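Local structure of ABC-type branched-chain amino acid transport systems periplasmic component-like protein (Thermomonospora curvata, 4N03) at residues Tyr93-Asn97 and Arg118-Met124; Ala102-Gly108 and Met124-Ala130; Phe176-Gly181 and Ser229-Gln234; Ala324-Ala328 and Ala342-Glu346. The protein probably serves as the substrate-binding component of an ABC transporter, holding a bound palmitic acid in the cleft of a leucine-binding-protein type fold. All coordinates share one frame; numbering follows the deposited sequence. Where two conformers were deposited one is given.

Contact 1: Tyr93-Asn97 and Arg118-Met124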
# COMPACT_ATOMS: atom_id res chain seq x y z
N TYR A 93 -0.10 19.07 -2.90
CA TYR A 93 -0.26 19.25 -1.47
C TYR A 93 -0.53 20.72 -1.17
O TYR A 93 -1.41 21.06 -0.40
CB TYR A 93 0.96 18.72 -0.71
CG TYR A 93 0.80 18.85 0.79
CD1 TYR A 93 1.18 20.02 1.44
CD2 TYR A 93 0.15 17.88 1.52
CE1 TYR A 93 0.95 20.17 2.80
CE2 TYR A 93 -0.06 18.03 2.88
CZ TYR A 93 0.35 19.18 3.52
OH TYR A 93 0.10 19.31 4.85
N THR A 94 0.23 21.61 -1.78
CA THR A 94 0.08 23.03 -1.44
C THR A 94 -1.25 23.58 -1.96
O THR A 94 -1.76 24.55 -1.40
CB THR A 94 1.23 23.84 -1.96
OG1 THR A 94 1.22 23.78 -3.35
CG2 THR A 94 2.55 23.35 -1.52
N GLU A 95 -1.82 22.96 -2.98
CA GLU A 95 -3.16 23.34 -3.48
C GLU A 95 -4.30 22.82 -2.62
O GLU A 95 -5.44 23.33 -2.70
CB GLU A 95 -3.38 22.73 -4.86
CG GLU A 95 -2.53 23.23 -5.99
CD GLU A 95 -2.93 22.53 -7.28
OE1 GLU A 95 -2.35 21.46 -7.64
OE2 GLU A 95 -3.91 23.00 -7.91
N LEU A 96 -4.04 21.79 -1.84
CA LEU A 96 -5.08 21.20 -1.04
C LEU A 96 -4.99 21.61 0.41
O LEU A 96 -6.00 21.54 1.09
CB LEU A 96 -4.96 19.67 -1.05
CG LEU A 96 -5.23 18.96 -2.35
CD1 LEU A 96 -4.90 17.49 -2.15
CD2 LEU A 96 -6.67 19.16 -2.75
N ASN A 97 -3.80 21.95 0.93
CA ASN A 97 -3.59 21.83 2.38
C ASN A 97 -4.40 22.79 3.21
O ASN A 97 -4.66 22.53 4.37
CB ASN A 97 -2.10 21.87 2.77
CG ASN A 97 -1.44 23.22 2.52
OD1 ASN A 97 -1.76 23.91 1.56
ND2 ASN A 97 -0.47 23.58 3.37
N ARG A 118 5.84 19.35 5.77
CA ARG A 118 4.62 20.14 5.73
C ARG A 118 3.44 19.44 6.44
O ARG A 118 2.67 20.08 7.15
CB ARG A 118 4.22 20.39 4.29
CG ARG A 118 5.12 21.38 3.57
CD ARG A 118 4.60 21.53 2.15
NE ARG A 118 5.46 22.35 1.32
CZ ARG A 118 6.52 21.92 0.66
NH1 ARG A 118 6.90 20.63 0.76
NH2 ARG A 118 7.22 22.78 -0.10
N ILE A 119 3.35 18.14 6.28
CA ILE A 119 2.31 17.35 6.96
C ILE A 119 2.42 17.55 8.44
O ILE A 119 1.43 17.78 9.16
CB ILE A 119 2.41 15.87 6.55
CG1 ILE A 119 1.80 15.66 5.18
CG2 ILE A 119 1.74 14.96 7.57
CD1 ILE A 119 2.13 14.30 4.59
N GLU A 120 3.67 17.51 8.93
CA GLU A 120 3.89 17.65 10.37
C GLU A 120 3.49 19.07 10.85
O GLU A 120 2.80 19.24 11.86
CB GLU A 120 5.33 17.36 10.73
CG GLU A 120 5.57 17.30 12.23
CD GLU A 120 5.08 15.95 12.83
OE1 GLU A 120 5.14 14.90 12.12
OE2 GLU A 120 4.67 15.92 14.00
N SER A 121 3.91 20.07 10.08
CA SER A 121 3.62 21.45 10.44
C SER A 121 2.14 21.74 10.40
O SER A 121 1.59 22.44 11.24
CB SER A 121 4.36 22.38 9.48
OG SER A 121 4.13 23.74 9.83
N ASP A 122 1.47 21.16 9.42
CA ASP A 122 0.03 21.36 9.17
C ASP A 122 -0.84 20.48 10.06
O ASP A 122 -2.05 20.67 10.14
CB ASP A 122 -0.29 21.10 7.70
CG ASP A 122 0.24 22.15 6.78
OD1 ASP A 122 0.51 23.30 7.23
OD2 ASP A 122 0.33 21.86 5.59
N LYS A 123 -0.26 19.50 10.75
CA LYS A 123 -0.99 18.50 11.52
C LYS A 123 -1.99 17.74 10.65
O LYS A 123 -3.11 17.41 11.06
CB LYS A 123 -1.68 19.13 12.74
CG LYS A 123 -0.70 19.83 13.69
CD LYS A 123 -1.41 20.42 14.89
CE LYS A 123 -0.49 20.68 16.06
NZ LYS A 123 0.79 21.38 15.77
N MSE A 124 -1.57 17.38 9.45
CA MSE A 124 -2.46 16.79 8.43
C MSE A 124 -2.49 15.30 8.58
O MSE A 124 -1.52 14.62 8.23
CB MSE A 124 -1.91 17.16 7.05
CG MSE A 124 -2.81 16.67 5.89
SE MSE A 124 -4.48 17.64 5.77
CE MSE A 124 -3.74 19.07 4.60

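Contact 2: Ala102-Gly108 and Met124-Ala130. With PLM (palmitic acid), chain B.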
# COMPACT_ATOMS: atom_id res chain seq x y z
N ALA A 102 -8.11 16.45 6.05
CA ALA A 102 -7.22 15.30 6.11
C ALA A 102 -7.03 14.79 4.69
O ALA A 102 -7.80 15.15 3.78
CB ALA A 102 -7.83 14.22 7.00
N ILE A 103 -6.03 13.92 4.53
CA ILE A 103 -5.68 13.27 3.25
C ILE A 103 -5.72 11.77 3.47
O ILE A 103 -4.71 11.15 3.83
CB ILE A 103 -4.34 13.74 2.71
CG1 ILE A 103 -4.40 15.23 2.45
CG2 ILE A 103 -4.02 12.97 1.46
CD1 ILE A 103 -3.06 15.81 1.99
N PRO A 104 -6.90 11.15 3.25
CA PRO A 104 -7.02 9.72 3.49
C PRO A 104 -6.51 8.78 2.43
O PRO A 104 -6.55 7.59 2.60
CB PRO A 104 -8.51 9.52 3.67
CG PRO A 104 -9.12 10.57 2.79
CD PRO A 104 -8.24 11.76 3.07
N HIS A 105 -6.00 9.34 1.33
CA HIS A 105 -5.24 8.55 0.36
C HIS A 105 -4.20 9.44 -0.26
O HIS A 105 -4.50 10.41 -0.91
CB HIS A 105 -6.15 7.95 -0.73
CG HIS A 105 -5.39 7.29 -1.83
ND1 HIS A 105 -4.38 6.38 -1.61
CD2 HIS A 105 -5.48 7.41 -3.18
CE1 HIS A 105 -3.87 6.01 -2.77
NE2 HIS A 105 -4.53 6.61 -3.74
N PHE A 106 -2.92 9.09 -0.04
CA PHE A 106 -1.79 9.76 -0.66
C PHE A 106 -0.89 8.63 -1.19
O PHE A 106 -0.23 7.92 -0.40
CB PHE A 106 -1.06 10.60 0.37
CG PHE A 106 -0.29 11.75 -0.22
CD1 PHE A 106 0.44 11.62 -1.40
CD2 PHE A 106 -0.26 12.95 0.42
CE1 PHE A 106 1.13 12.70 -1.92
CE2 PHE A 106 0.41 14.04 -0.11
CZ PHE A 106 1.12 13.91 -1.28
N LEU A 107 -0.90 8.41 -2.50
CA LEU A 107 -0.19 7.28 -3.08
C LEU A 107 1.31 7.60 -3.19
O LEU A 107 1.68 8.63 -3.71
CB LEU A 107 -0.73 6.98 -4.47
CG LEU A 107 -0.22 5.67 -5.08
CD1 LEU A 107 -1.34 5.03 -5.89
CD2 LEU A 107 1.01 5.87 -5.94
N GLY A 108 2.14 6.65 -2.80
CA GLY A 108 3.53 6.67 -3.16
C GLY A 108 4.51 7.13 -2.09
O GLY A 108 4.31 8.17 -1.48
N MSE A 124 -1.57 17.38 9.45
CA MSE A 124 -2.46 16.79 8.43
C MSE A 124 -2.49 15.30 8.58
O MSE A 124 -1.52 14.62 8.23
CB MSE A 124 -1.91 17.16 7.05
CG MSE A 124 -2.81 16.67 5.89
SE MSE A 124 -4.48 17.64 5.77
CE MSE A 124 -3.74 19.07 4.60
N PHE A 125 -3.62 14.74 9.03
CA PHE A 125 -3.76 13.31 9.07
C PHE A 125 -3.71 12.75 7.69
O PHE A 125 -4.53 13.13 6.85
CB PHE A 125 -5.08 12.92 9.79
CG PHE A 125 -5.34 11.45 9.91
CD1 PHE A 125 -4.32 10.52 10.06
CD2 PHE A 125 -6.66 10.97 9.86
CE1 PHE A 125 -4.59 9.18 10.17
CE2 PHE A 125 -6.90 9.62 10.01
CZ PHE A 125 -5.89 8.72 10.13
N THR A 126 -2.76 11.88 7.39
CA THR A 126 -2.46 11.36 6.09
C THR A 126 -2.40 9.86 6.16
O THR A 126 -1.65 9.34 7.00
CB THR A 126 -1.14 11.97 5.59
OG1 THR A 126 -1.22 13.39 5.58
CG2 THR A 126 -0.82 11.51 4.22
N ILE A 127 -3.11 9.17 5.26
CA ILE A 127 -3.05 7.74 5.16
C ILE A 127 -2.46 7.38 3.82
O ILE A 127 -3.15 7.40 2.77
CB ILE A 127 -4.42 7.05 5.32
CG1 ILE A 127 -5.15 7.52 6.56
CG2 ILE A 127 -4.26 5.53 5.28
CD1 ILE A 127 -6.60 7.07 6.65
N PRO A 128 -1.15 7.10 3.79
CA PRO A 128 -0.54 6.74 2.49
C PRO A 128 -0.94 5.36 1.97
O PRO A 128 -1.29 4.47 2.72
CB PRO A 128 0.96 6.72 2.82
CG PRO A 128 1.11 7.43 4.11
CD PRO A 128 -0.14 7.14 4.85
N SER A 129 -0.91 5.23 0.65
CA SER A 129 -0.72 3.90 -0.01
C SER A 129 0.76 3.84 -0.41
O SER A 129 1.21 4.19 -1.49
CB SER A 129 -1.65 3.69 -1.18
OG SER A 129 -2.99 3.72 -0.78
N ALA A 130 1.56 3.53 0.61
CA ALA A 130 2.99 3.64 0.64
C ALA A 130 3.45 3.03 1.97
O ALA A 130 2.84 3.30 2.99
CB ALA A 130 3.41 5.07 0.57
C1 PLM B . 5.53 3.21 -3.25
O1 PLM B . 5.55 2.95 -2.02
O2 PLM B . 5.97 4.26 -3.77
C2 PLM B . 4.76 2.27 -4.16
C3 PLM B . 3.22 2.66 -4.05
C4 PLM B . 2.31 1.66 -4.73
C5 PLM B . 0.88 2.06 -4.68
C6 PLM B . -0.18 1.09 -5.25
C7 PLM B . -0.70 0.17 -4.15
C8 PLM B . -1.59 -0.95 -4.61
C9 PLM B . -2.35 -1.66 -3.50
CA PLM B . -1.62 -2.88 -2.89
CB PLM B . -2.40 -3.30 -1.58
CC PLM B . -1.44 -3.39 -0.35
CD PLM B . -2.12 -3.26 0.99
CE PLM B . -1.23 -3.30 2.23
CF PLM B . -1.89 -2.55 3.40
CG PLM B . -2.86 -3.38 4.21
O HOH W 1 -4.29 5.31 1.19

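Contact 3: Phe176-Gly181 and Ser229-Gln234. With PLM (palmitic acid), chain B.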
# COMPACT_ATOMS: atom_id res chain seq x y z
N PHE A 176 12.97 -0.11 -7.19
CA PHE A 176 12.86 1.29 -7.42
C PHE A 176 13.76 2.01 -6.41
O PHE A 176 13.59 1.90 -5.21
CB PHE A 176 11.42 1.78 -7.23
CG PHE A 176 10.44 1.56 -8.36
CD1 PHE A 176 10.78 1.07 -9.57
CD2 PHE A 176 9.13 1.94 -8.15
CE1 PHE A 176 9.82 0.94 -10.58
CE2 PHE A 176 8.15 1.81 -9.14
CZ PHE A 176 8.51 1.30 -10.33
N GLU A 177 14.67 2.82 -6.91
CA GLU A 177 15.57 3.60 -6.08
C GLU A 177 14.77 4.47 -5.09
O GLU A 177 13.70 5.02 -5.41
CB GLU A 177 16.50 4.45 -6.98
CG GLU A 177 15.80 5.48 -7.85
CD GLU A 177 16.66 6.49 -8.57
OE1 GLU A 177 17.86 6.30 -8.74
OE2 GLU A 177 16.10 7.53 -8.97
N GLY A 178 15.31 4.60 -3.88
CA GLY A 178 14.73 5.46 -2.89
C GLY A 178 13.80 4.73 -1.91
O GLY A 178 13.95 3.54 -1.67
N ASP A 179 12.86 5.47 -1.36
CA ASP A 179 12.07 5.04 -0.20
C ASP A 179 11.39 3.72 -0.30
O ASP A 179 11.25 3.00 0.69
CB ASP A 179 10.87 6.05 0.02
CG ASP A 179 11.23 7.26 0.79
OD1 ASP A 179 12.43 7.44 1.16
OD2 ASP A 179 10.37 8.07 1.03
N TYR A 180 10.81 3.42 -1.48
CA TYR A 180 10.04 2.17 -1.64
C TYR A 180 11.03 1.01 -1.84
O TYR A 180 11.15 0.14 -0.97
CB TYR A 180 9.04 2.31 -2.80
CG TYR A 180 8.51 1.04 -3.41
CD1 TYR A 180 8.36 -0.14 -2.71
CD2 TYR A 180 8.08 1.04 -4.72
CE1 TYR A 180 7.84 -1.29 -3.30
CE2 TYR A 180 7.52 -0.08 -5.31
CZ TYR A 180 7.41 -1.23 -4.62
OH TYR A 180 6.85 -2.37 -5.19
N GLY A 181 11.73 0.98 -2.97
CA GLY A 181 12.59 -0.15 -3.23
C GLY A 181 13.69 -0.31 -2.23
O GLY A 181 14.07 -1.41 -1.90
N SER A 229 10.77 -4.93 -6.44
CA SER A 229 10.04 -3.83 -5.83
C SER A 229 9.89 -2.75 -6.85
O SER A 229 10.75 -1.91 -7.06
CB SER A 229 10.75 -3.34 -4.57
OG SER A 229 10.96 -4.41 -3.66
N ALA A 230 8.78 -2.85 -7.57
CA ALA A 230 8.48 -1.99 -8.72
C ALA A 230 6.96 -2.06 -8.91
O ALA A 230 6.23 -2.42 -7.97
CB ALA A 230 9.23 -2.47 -9.92
N GLY A 231 6.50 -1.64 -10.08
CA GLY A 231 5.08 -1.63 -10.38
C GLY A 231 4.73 -2.68 -11.37
O GLY A 231 5.51 -3.53 -11.79
N PRO A 232 3.43 -2.70 -11.78
CA PRO A 232 2.93 -3.74 -12.65
C PRO A 232 3.68 -3.88 -13.98
O PRO A 232 3.99 -4.98 -14.40
CB PRO A 232 1.45 -3.34 -12.87
CG PRO A 232 1.07 -2.57 -11.64
CD PRO A 232 2.35 -1.83 -11.27
N GLN A 233 3.99 -2.75 -14.61
CA GLN A 233 4.69 -2.80 -15.88
C GLN A 233 6.02 -3.52 -15.78
O GLN A 233 6.39 -4.36 -16.62
CB GLN A 233 4.91 -1.39 -16.42
CG GLN A 233 5.87 -1.28 -17.60
CD GLN A 233 6.12 0.16 -17.98
OE1 GLN A 233 6.07 0.51 -19.15
NE2 GLN A 233 6.41 0.99 -17.00
N GLN A 234 6.80 -3.23 -14.73
CA GLN A 234 8.09 -3.88 -14.52
C GLN A 234 7.90 -5.35 -14.23
O GLN A 234 8.70 -6.18 -14.68
CB GLN A 234 8.92 -3.21 -13.44
CG GLN A 234 9.39 -1.83 -13.82
CD GLN A 234 8.42 -0.70 -13.57
OE1 GLN A 234 7.48 -0.84 -12.81
NE2 GLN A 234 8.69 0.45 -14.20
C1 PLM B . 5.53 3.21 -3.25
O1 PLM B . 5.55 2.95 -2.02
O2 PLM B . 5.97 4.26 -3.77
C2 PLM B . 4.76 2.27 -4.16
C3 PLM B . 3.22 2.66 -4.05
C4 PLM B . 2.31 1.66 -4.73
C5 PLM B . 0.88 2.06 -4.68
C6 PLM B . -0.18 1.09 -5.25
C7 PLM B . -0.70 0.17 -4.15
C8 PLM B . -1.59 -0.95 -4.61
C9 PLM B . -2.35 -1.66 -3.50
CA PLM B . -1.62 -2.88 -2.89
CB PLM B . -2.40 -3.30 -1.58
CC PLM B . -1.44 -3.39 -0.35
CD PLM B . -2.12 -3.26 0.99
CE PLM B . -1.23 -3.30 2.23
CF PLM B . -1.89 -2.55 3.40
CG PLM B . -2.86 -3.38 4.21

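Contact 4: Ala324-Ala328 and Ala342-Glu346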
# COMPACT_ATOMS: atom_id res chain seq x y z
N ALA A 324 -12.35 7.68 12.60
CA ALA A 324 -11.76 8.80 13.32
C ALA A 324 -12.67 10.01 13.28
O ALA A 324 -12.87 10.68 14.29
CB ALA A 324 -10.38 9.15 12.77
N LEU A 325 -13.30 10.27 12.13
CA LEU A 325 -14.20 11.41 12.03
C LEU A 325 -15.41 11.26 12.96
O LEU A 325 -15.83 12.21 13.58
CB LEU A 325 -14.70 11.60 10.59
CG LEU A 325 -13.68 12.12 9.55
CD1 LEU A 325 -14.18 11.88 8.14
CD2 LEU A 325 -13.43 13.60 9.79
N GLU A 326 -15.93 10.05 13.05
CA GLU A 326 -17.08 9.80 13.91
C GLU A 326 -16.72 10.00 15.39
O GLU A 326 -17.53 10.59 16.15
CB GLU A 326 -17.61 8.40 13.68
CG GLU A 326 -18.33 8.24 12.35
CD GLU A 326 -18.73 6.80 12.07
OE1 GLU A 326 -18.15 5.89 12.69
OE2 GLU A 326 -19.64 6.60 11.24
N LYS A 327 -15.55 9.56 15.82
CA LYS A 327 -15.13 9.76 17.21
C LYS A 327 -14.87 11.24 17.47
O LYS A 327 -15.24 11.80 18.51
CB LYS A 327 -13.88 8.93 17.51
CG LYS A 327 -14.05 7.43 17.75
CD LYS A 327 -12.67 6.81 18.02
CE LYS A 327 -12.64 5.30 17.91
NZ LYS A 327 -12.48 4.88 16.50
N ALA A 328 -14.22 11.92 16.52
CA ALA A 328 -13.99 13.35 16.67
C ALA A 328 -15.27 14.16 16.74
O ALA A 328 -15.41 15.08 17.53
CB ALA A 328 -13.09 13.83 15.55
N ALA A 342 -8.54 11.20 17.87
CA ALA A 342 -9.55 10.15 17.67
C ALA A 342 -8.91 8.95 16.98
O ALA A 342 -9.08 7.82 17.41
CB ALA A 342 -10.72 10.67 16.85
N HIS A 343 -8.13 9.19 15.92
CA HIS A 343 -7.49 8.09 15.22
C HIS A 343 -6.53 7.31 16.16
O HIS A 343 -6.54 6.09 16.24
CB HIS A 343 -6.68 8.62 14.02
CG HIS A 343 -5.92 7.54 13.35
ND1 HIS A 343 -6.49 6.43 12.78
CD2 HIS A 343 -4.58 7.34 13.28
CE1 HIS A 343 -5.55 5.63 12.33
NE2 HIS A 343 -4.37 6.16 12.62
N ARG A 344 -5.68 8.03 16.86
CA ARG A 344 -4.57 7.45 17.65
C ARG A 344 -5.04 6.88 18.96
O ARG A 344 -4.19 6.40 19.74
CB ARG A 344 -3.47 8.46 17.91
CG ARG A 344 -2.73 8.93 16.67
CD ARG A 344 -1.54 8.11 16.35
NE ARG A 344 -0.95 8.40 15.06
CZ ARG A 344 -0.57 7.47 14.20
NH1 ARG A 344 -0.70 6.20 14.47
NH2 ARG A 344 0.01 7.84 13.07
N SER A 345 -6.34 6.96 19.25
CA SER A 345 -6.95 6.27 20.38
C SER A 345 -7.26 4.82 20.11
O SER A 345 -7.54 4.09 21.05
CB SER A 345 -8.17 7.04 20.88
OG SER A 345 -9.28 6.87 19.99
N GLU A 346 -7.11 4.38 18.86
CA GLU A 346 -7.52 3.00 18.48
C GLU A 346 -6.40 2.04 18.53
O GLU A 346 -5.46 2.09 17.67
CB GLU A 346 -8.10 3.07 17.05
CG GLU A 346 -8.52 1.74 16.47
CD GLU A 346 -9.56 1.06 17.32
OE1 GLU A 346 -9.23 0.22 18.17
OE2 GLU A 346 -10.77 1.34 17.15
O HOH W 2 -10.43 6.00 15.33
O HOH W 3 -11.56 2.79 15.15

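Contact 1: Tyr93-Asn97 and Arg118-Met124
Two neighbouring helices of a Rossmann-like alpha/beta domain, 86-96 and 109-122, are tied at their C-terminal ends by Y93 and N97 reaching the carboxylate of D122. Both donors converge on one oxygen. The Y93 hydroxyl OH gives its proton to D122 OD2 at 2.7 Å, on the anti lone pair, with ring and carboxylate nearly coplanar (7° apart), so that the acid meets the ring at its edge. In one of its two conformers, N97 ND2 adds a second bond to D122 OD2, 2.9 Å long and almost straight at 176°; the oxygen lies in the amide plane of N97, while the N-H arrives on the syn side, out of the carboxylate plane.

The Y93 ring reaches the second helix because CG stands anti to the backbone N (chi1 -178°). R118 runs alongside it, pointing the other way, with CB 3.6 Å from Y93 CE1, and I119 CG1 lies 3.8 Å from Y93 CE2. The bent selenomethionine M124 brings its methyl CE to within 3.5 Å of N97 CA. A phenylalanine in place of Y93 would probably keep much of this packing but leave D122 OD2 with, at most, N97 as donor here, making the carboxylate easier to turn.

K123, with positive phi, closes helix 109-122 in a Schellman motif, and M124 then leads toward strand 126-129. R336, from helix 336-343, binds the carbonyl oxygens of both N97 and D122, joining the two segments. Inward, Y93 and M124 both rest on I103 of strand 103-107, and Y93 also packs on V115.

Contact 2: Ala102-Gly108 and Met124-Ala130
S129 and H105 meet beside the parallel pairing of strands 103-107 and 126-129, the two strands of a beta-alpha-beta crossover through helix 109-122. H105 CB points away from the second strand, but a chi1 of 172° carries the ring back toward S129, while I53 and T54 of helix 47-66 pack against the side chain. L107 N covers one face of the imidazole near its border. At the edge, CE1 lies 3.6 Å from S129 CB, and ND1 is 3.0 Å from the oxygen of water 1, which also donates to I127 O. NE2, the ring's other nitrogen, is hydrogen-bonded to T40 of strand 33-40; S129 OG has N313 as a partner.

I103 N reaches F125 O in a nearly straight bond (176°), and I127 N returns to I103 O. Between I103 and F106 the register shifts by one residue, a beta bulge at the corner made by P104. Beyond it F106 N binds I127 O at 3.3 Å, S129 N binds F106 O and G108 N binds S129 O, all three donors well above the carbonyl planes.

At the strand ends, L107 CG touches C5 of the palmitic acid at 3.8 Å and G108 CA lies 3.5 Å from its O2. Backbone bonds, one water and the side chains of T40 and N313 thus meet buried polar atoms, whereas L107 lines the acyl chain and the G108 end borders the carboxyl group.

Contact 3: Phe176-Gly181 and Ser229-Gln234
One wall of the fatty-acid pocket is built where Y180, at the start of helix 179-195, meets the chain leaving strand 225-229. The phenol OH of Y180 donates to A230 O at 2.8 Å; the acceptor lies in the ring plane, at the edge, and the donor is tilted 17° from the carbonyl plane. C2 of the palmitic acid lies over a face of the same ring, 3.6 Å from Y180 CD2. The ring spans from its own helix to A230, and CE1 comes to 3.8 Å from S229 CB on the way. A leucine here would probably leave A230 O without this donor and strip the palmitic acid of the flat surface beside its carboxyl end.

Both segments begin at C-terminal strand ends of the mixed sheet, where strands 170-176 and 225-229 run parallel and each passes into a helix, the usual place for a ligand in this alpha/beta fold. F176 N binds S229 O at 2.9 Å, the last rung between them.

The ring of F176 is laid on A230: CA stands 3.6 Å from the ring centroid and only 9° off the normal, a CH-pi contact over the face, and A230 CB is 3.5 Å from F176 CE1. At the ring edge Q234 OE1 lies 3.4 Å from F176 CZ, with the amide turned 82° from the ring plane. That oxygen also accepts from G231 N, the N-cap residue of helix 232-244, while Q234 NE2 is held by D208 O, fixing the amide at both ends.

Contact 4: Ala324-Ala328 and Ala342-Glu346
H343 and R344 supply the flat groups beside the packing of H343 CB on A324 CB: H343 CD2 sits over one face of the R344 guanidinium, 4.0 Å from its plane and away from the middle, and the H343 ring meets those of F125 and F359 at about 35° each. H343 NE2 is bonded to Q142 OE1, and R344 is gripped by the carbonyls of K139 and F359.

Across the contact, helix 309-330 lies against the end of helix 336-343 through small residues. A342 CB sits 3.3 Å from A324 O and 3.7 Å from K327 CB, with A328 CB at 4.2 Å, while A324 CB and H343 CB approach to 3.9 Å. Such short side chains let the two backbones come close, with A324 and H343 CA atoms 4.7 Å apart.

On the outer side K327 runs extended along the turn from H343 to E346 and bends at its last torsion (chi4 83°). Its NZ forms a long salt bridge to E346 OE2, 4.0 Å away; E346 OE1 is hydrogen-bonded to N348 N. Water 3 bridges NZ and OE2, and water 2 links NZ to A342 O, which also accepts from S345 OG. In this conformer the lysine charge is probably met largely through these two waters, the direct ion pair being long.

Along the chain, contacts 1 and 2 interleave, and contacts 3 and 4 follow in series. Contact 1 joins helices 86-96 and 109-122, while contact 2 pairs the strands bordering the second helix; their centres are 11 Å apart and they share M124, with Y93 packing on I103 and F106. Contact 4 brings helices 309-330 and 336-343 beside the same four-stranded sheet, its centre 16 Å from that of contact 2, where F125 touches H343. Contact 3 belongs to the other, seven-stranded sheet, 33 Å from contact 4 between centres. Contacts 2 and 3, whose centres are about 19 Å apart, do not touch but both reach the palmitic acid, consistent with a ligand held between two lobes.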